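Local atomic coordinates of 3-keto-5-aminohexanoate cleavage protein (Archaeoglobus fulgidus, PDB entry 3LOT), a protein that probably cleaves 3-keto-5-aminohexanoate or a related beta-keto acid, using a zinc ion held in a TIM-barrel fold. Residues D[257-262]-D[278-283]; D[12-17]-D[47-52]. All coordinates share one frame; numbering follows the deposited sequence. Where two conformers were deposited one is given.

Contact 1 (D[257-262]-D[278-283]); sequences VRVGLE and EQVEKM. With ZN (zinc ion), chain P.
Val257 and Val259 on the outer face of strand 257-259 meet Met283 and Val280 of the helix, and these four side chains make up the apolar half of this contact. Val257 and Met283, a selenomethionine, meet tip to tip, CG1 of Val257 lying 3.8 Å from CG of Met283 while CG2 faces the selenium. The Met283 chain leaves the helix with CG anti to the backbone N (chi1 -174°), which carries CG to the valines, while CB itself lies 3.9 Å from Val259 CG1. The other branch of Val259, CG2, touches CG2 of Val280 at 3.8 Å, the two valines crossing at about a right angle.

The polar half belongs to Gln279. Its chain runs extended beyond CG and delivers the amide to the turn after the strand, where Gly260 N gives OE1 a weak hydrogen bond of 2.9 Å, bent to 120° at the hydrogen. CD2 of Leu261 packs on the amide at 3.8 Å from NE2, whose hydrogen bonds go to the carbonyl oxygens of Tyr266 and Ser264. The amide thus spans two parts of the loop, and an alanine in place of Gln279 would probably leave both carbonyls without this donor and the Gly260 turn less firmly held.

On the other side of the strand Arg258 points inward, and its NH2 forms salt bridges with Asp263 and, at 3.3 Å, with OE2 of Glu262. That same oxygen binds the zinc ion at 2.1 Å, so the guanidinium is a second-shell partner likely to steady the carboxylate.

Strand and helix run roughly antiparallel, 149° between their directions, as expected of a barrel strand and the outer helix that follows it. Strands 7-13 and 232-238 flank strand 256-259, while helix 243-252 packs against Val259 and Gln279.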
# COMPACT_ATOMS: atom_id res chain seq x y z
N VAL D 257 18.69 8.38 8.84
CA VAL D 257 17.97 9.60 9.08
C VAL D 257 18.86 10.85 8.94
O VAL D 257 20.07 10.84 9.27
CB VAL D 257 17.31 9.55 10.44
CG1 VAL D 257 18.37 9.32 11.58
CG2 VAL D 257 16.50 10.83 10.68
N ARG D 258 18.26 11.91 8.42
CA ARG D 258 18.87 13.23 8.31
C ARG D 258 18.02 14.22 9.08
O ARG D 258 16.76 14.16 9.02
CB ARG D 258 18.97 13.68 6.85
CG ARG D 258 19.45 15.10 6.65
CD ARG D 258 19.82 15.39 5.20
NE ARG D 258 19.14 16.57 4.68
CZ ARG D 258 19.34 17.08 3.48
NH1 ARG D 258 20.26 16.57 2.64
NH2 ARG D 258 18.65 18.13 3.11
N VAL D 259 18.72 15.07 9.84
CA VAL D 259 18.11 16.15 10.60
C VAL D 259 18.91 17.41 10.24
O VAL D 259 19.75 17.39 9.34
CB VAL D 259 18.12 15.86 12.12
CG1 VAL D 259 17.30 14.62 12.43
CG2 VAL D 259 19.58 15.72 12.69
N GLY D 260 18.63 18.52 10.89
CA GLY D 260 19.46 19.70 10.66
C GLY D 260 18.64 20.91 10.28
O GLY D 260 17.50 20.76 9.80
N LEU D 261 19.23 22.08 10.52
CA LEU D 261 18.59 23.38 10.30
C LEU D 261 18.35 23.66 8.85
O LEU D 261 17.52 24.47 8.51
CB LEU D 261 19.41 24.53 10.92
CG LEU D 261 19.64 24.50 12.44
CD1 LEU D 261 20.24 25.82 12.94
CD2 LEU D 261 18.40 24.24 13.14
N GLU D 262 19.06 22.96 7.96
CA GLU D 262 18.67 23.02 6.56
C GLU D 262 17.20 22.64 6.27
O GLU D 262 16.58 23.25 5.38
CB GLU D 262 19.63 22.19 5.71
CG GLU D 262 19.09 21.83 4.33
CD GLU D 262 20.20 21.33 3.41
OE1 GLU D 262 21.40 21.23 3.81
OE2 GLU D 262 19.83 21.06 2.29
N GLU D 278 21.34 20.51 18.73
CA GLU D 278 20.14 20.20 19.48
C GLU D 278 19.22 19.14 18.84
O GLU D 278 18.65 18.29 19.52
CB GLU D 278 19.34 21.49 19.72
CG GLU D 278 18.38 21.40 20.83
CD GLU D 278 17.45 22.63 20.93
OE1 GLU D 278 17.44 23.49 20.03
OE2 GLU D 278 16.70 22.71 21.92
N GLN D 279 19.06 19.23 17.53
CA GLN D 279 18.29 18.26 16.75
C GLN D 279 19.03 16.93 16.65
O GLN D 279 18.42 15.86 16.74
CB GLN D 279 18.03 18.82 15.35
CG GLN D 279 17.02 19.96 15.29
CD GLN D 279 16.90 20.58 13.89
OE1 GLN D 279 17.67 20.25 12.99
NE2 GLN D 279 15.92 21.44 13.70
N VAL D 280 20.34 16.98 16.44
CA VAL D 280 21.13 15.74 16.44
C VAL D 280 21.03 15.00 17.78
O VAL D 280 20.79 13.81 17.79
CB VAL D 280 22.60 15.98 16.09
CG1 VAL D 280 23.41 14.67 16.24
CG2 VAL D 280 22.70 16.55 14.69
N GLU D 281 21.17 15.71 18.91
CA GLU D 281 21.04 15.09 20.23
C GLU D 281 19.69 14.42 20.42
O GLU D 281 19.62 13.32 20.95
CB GLU D 281 21.26 16.11 21.35
CG GLU D 281 22.66 16.64 21.31
CD GLU D 281 22.90 17.92 22.13
OE1 GLU D 281 21.95 18.59 22.61
OE2 GLU D 281 24.09 18.23 22.30
N LYS D 282 18.63 15.09 19.98
CA LYS D 282 17.26 14.53 20.04
C LYS D 282 17.10 13.24 19.23
O LYS D 282 16.56 12.24 19.73
CB LYS D 282 16.25 15.56 19.54
CG LYS D 282 14.79 15.11 19.59
CD LYS D 282 13.90 16.33 19.34
CE LYS D 282 12.46 16.06 19.66
NZ LYS D 282 12.30 16.00 21.12
N MSE D 283 17.60 13.25 18.01
CA MSE D 283 17.40 12.12 17.14
C MSE D 283 18.24 10.96 17.69
O MSE D 283 17.77 9.82 17.66
CB MSE D 283 17.78 12.45 15.69
CG MSE D 283 17.46 11.33 14.70
SE MSE D 283 15.51 11.00 14.58
CE MSE D 283 15.67 9.25 14.83
ZN ZN P . 21.03 20.28 0.70

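Contact 2 (D[12-17]-D[47-52]). With ZN (zinc ion), chain P.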
# COMPACT_ATOMS: atom_id res chain seq x y z
N CYS D 12 23.65 15.30 9.52
CA CYS D 12 23.14 16.62 9.89
C CYS D 12 23.32 17.64 8.77
O CYS D 12 24.44 17.91 8.38
CB CYS D 12 23.73 17.12 11.20
SG CYS D 12 22.79 18.55 11.84
N ALA D 13 22.20 18.14 8.24
CA ALA D 13 22.19 19.13 7.15
C ALA D 13 22.25 20.54 7.74
O ALA D 13 21.28 21.04 8.29
CB ALA D 13 20.97 18.93 6.25
N ILE D 14 23.40 21.19 7.59
CA ILE D 14 23.75 22.32 8.45
C ILE D 14 23.01 23.64 8.15
O ILE D 14 22.63 24.37 9.09
CB ILE D 14 25.28 22.57 8.42
CG1 ILE D 14 26.06 21.36 8.96
CG2 ILE D 14 25.67 23.90 9.16
CD1 ILE D 14 25.72 20.90 10.41
N THR D 15 22.85 23.98 6.87
CA THR D 15 22.24 25.25 6.54
C THR D 15 21.36 25.31 5.29
O THR D 15 20.39 26.06 5.26
CB THR D 15 23.28 26.44 6.59
OG1 THR D 15 22.58 27.70 6.55
CG2 THR D 15 24.32 26.41 5.47
N GLY D 16 21.72 24.59 4.25
CA GLY D 16 20.89 24.60 3.06
C GLY D 16 20.84 25.91 2.32
O GLY D 16 21.71 26.81 2.50
N ALA D 17 19.79 26.00 1.50
CA ALA D 17 19.52 27.11 0.65
C ALA D 17 18.06 27.56 0.73
O ALA D 17 17.68 28.54 0.05
CB ALA D 17 19.88 26.73 -0.78
N GLY D 47 27.38 11.29 12.08
CA GLY D 47 28.50 10.68 11.42
C GLY D 47 28.79 11.33 10.08
O GLY D 47 29.90 11.16 9.53
N MSE D 48 27.78 12.04 9.56
CA MSE D 48 27.86 12.79 8.30
C MSE D 48 27.22 14.18 8.45
O MSE D 48 26.18 14.34 9.09
CB MSE D 48 27.18 12.02 7.16
CG MSE D 48 27.52 12.54 5.75
SE MSE D 48 27.25 11.27 4.25
CE MSE D 48 25.53 10.45 4.70
N VAL D 49 27.87 15.17 7.84
CA VAL D 49 27.33 16.50 7.74
C VAL D 49 27.13 16.87 6.27
O VAL D 49 27.96 16.54 5.39
CB VAL D 49 28.21 17.56 8.45
CG1 VAL D 49 28.19 17.31 9.91
CG2 VAL D 49 29.62 17.63 7.92
N HIS D 50 26.04 17.57 6.01
CA HIS D 50 25.72 18.01 4.67
C HIS D 50 25.87 19.52 4.54
O HIS D 50 25.26 20.24 5.29
CB HIS D 50 24.32 17.56 4.32
CG HIS D 50 23.88 17.97 2.98
ND1 HIS D 50 24.55 17.59 1.83
CD2 HIS D 50 22.86 18.78 2.58
CE1 HIS D 50 23.94 18.12 0.79
NE2 HIS D 50 22.90 18.82 1.21
N ILE D 51 26.72 19.96 3.61
CA ILE D 51 27.21 21.34 3.54
C ILE D 51 26.74 22.09 2.27
O ILE D 51 26.90 21.58 1.14
CB ILE D 51 28.78 21.39 3.62
CG1 ILE D 51 29.28 20.80 4.96
CG2 ILE D 51 29.33 22.82 3.39
CD1 ILE D 51 28.65 21.37 6.25
N HIS D 52 26.11 23.24 2.47
CA HIS D 52 25.99 24.31 1.48
C HIS D 52 26.87 25.52 1.87
O HIS D 52 27.19 25.71 3.04
CB HIS D 52 24.58 24.87 1.40
CG HIS D 52 23.55 23.92 0.85
ND1 HIS D 52 22.70 24.26 -0.18
CD2 HIS D 52 23.22 22.66 1.22
CE1 HIS D 52 21.91 23.24 -0.45
NE2 HIS D 52 22.21 22.26 0.38
ZN ZN P . 21.03 20.28 0.70
O HOH W 1 23.71 22.46 4.61
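Met48, a selenomethionine, offers its carbonyl O to Cys12 N at 2.7 Å, the first rung of a parallel ladder. Val49 pairs with Cys12, and its CA approaches Cys12 O in a CA-H...O contact of 3.3 Å. That oxygen also accepts the N-H of His50 at 2.9 Å. Beyond it, His50 O takes a nearly straight bond from Ile14 N (175° at the hydrogen) and a second from a water that also accepts from Thr15 N and, weakly, from His52 N.

Strands 7-13 and 48-54, joined through helix 31-43, form a beta-alpha-beta unit of the TIM barrel, with the zinc ion at their C-terminal ends. The His50 side chain lies on the Ala13 face of the sheet; CB of Ala13 lies at the ring edge, NE2 binds zinc at 2.4 Å, and Asn84 holds ND1.

Ile51 sends CD1 to CG1 of Ile14 at 3.7 Å, the two side chains lying side by side.

His52 supplies the second imidazole ligand, NE2 to zinc at 2.3 Å, and Glu262 completes the protein ligands. Gly16 CA sits over the centre of the His52 ring in a CH-pi contact, 3.5 Å from the centroid and 11° off the normal, while CB of Ala17 touches ND1. The carbonyl O of His52 is buried without a polar partner, against CG2 of Thr15.

How the contacts relate
From the N terminus, strand 7-13 leads through helix 31-43 into strand 48-54, and contact 2 closes that loop. Some two hundred residues later contact 1 closes a shorter one, from strand 256-259 through the metal-site loop to helix 276-289. The two loops neither nest nor cross, but follow one another in series. In space they adjoin, because strand 7-13 lies between strands 48-54 and 256-259 in the curled sheet, and the backbone of Ala13 probably hydrogen-bonds to Val259 and Glu262. Contact 2 therefore lies within the barrel wall, contact 1 between wall and outer helix, and the zinc ion draws ligands from both.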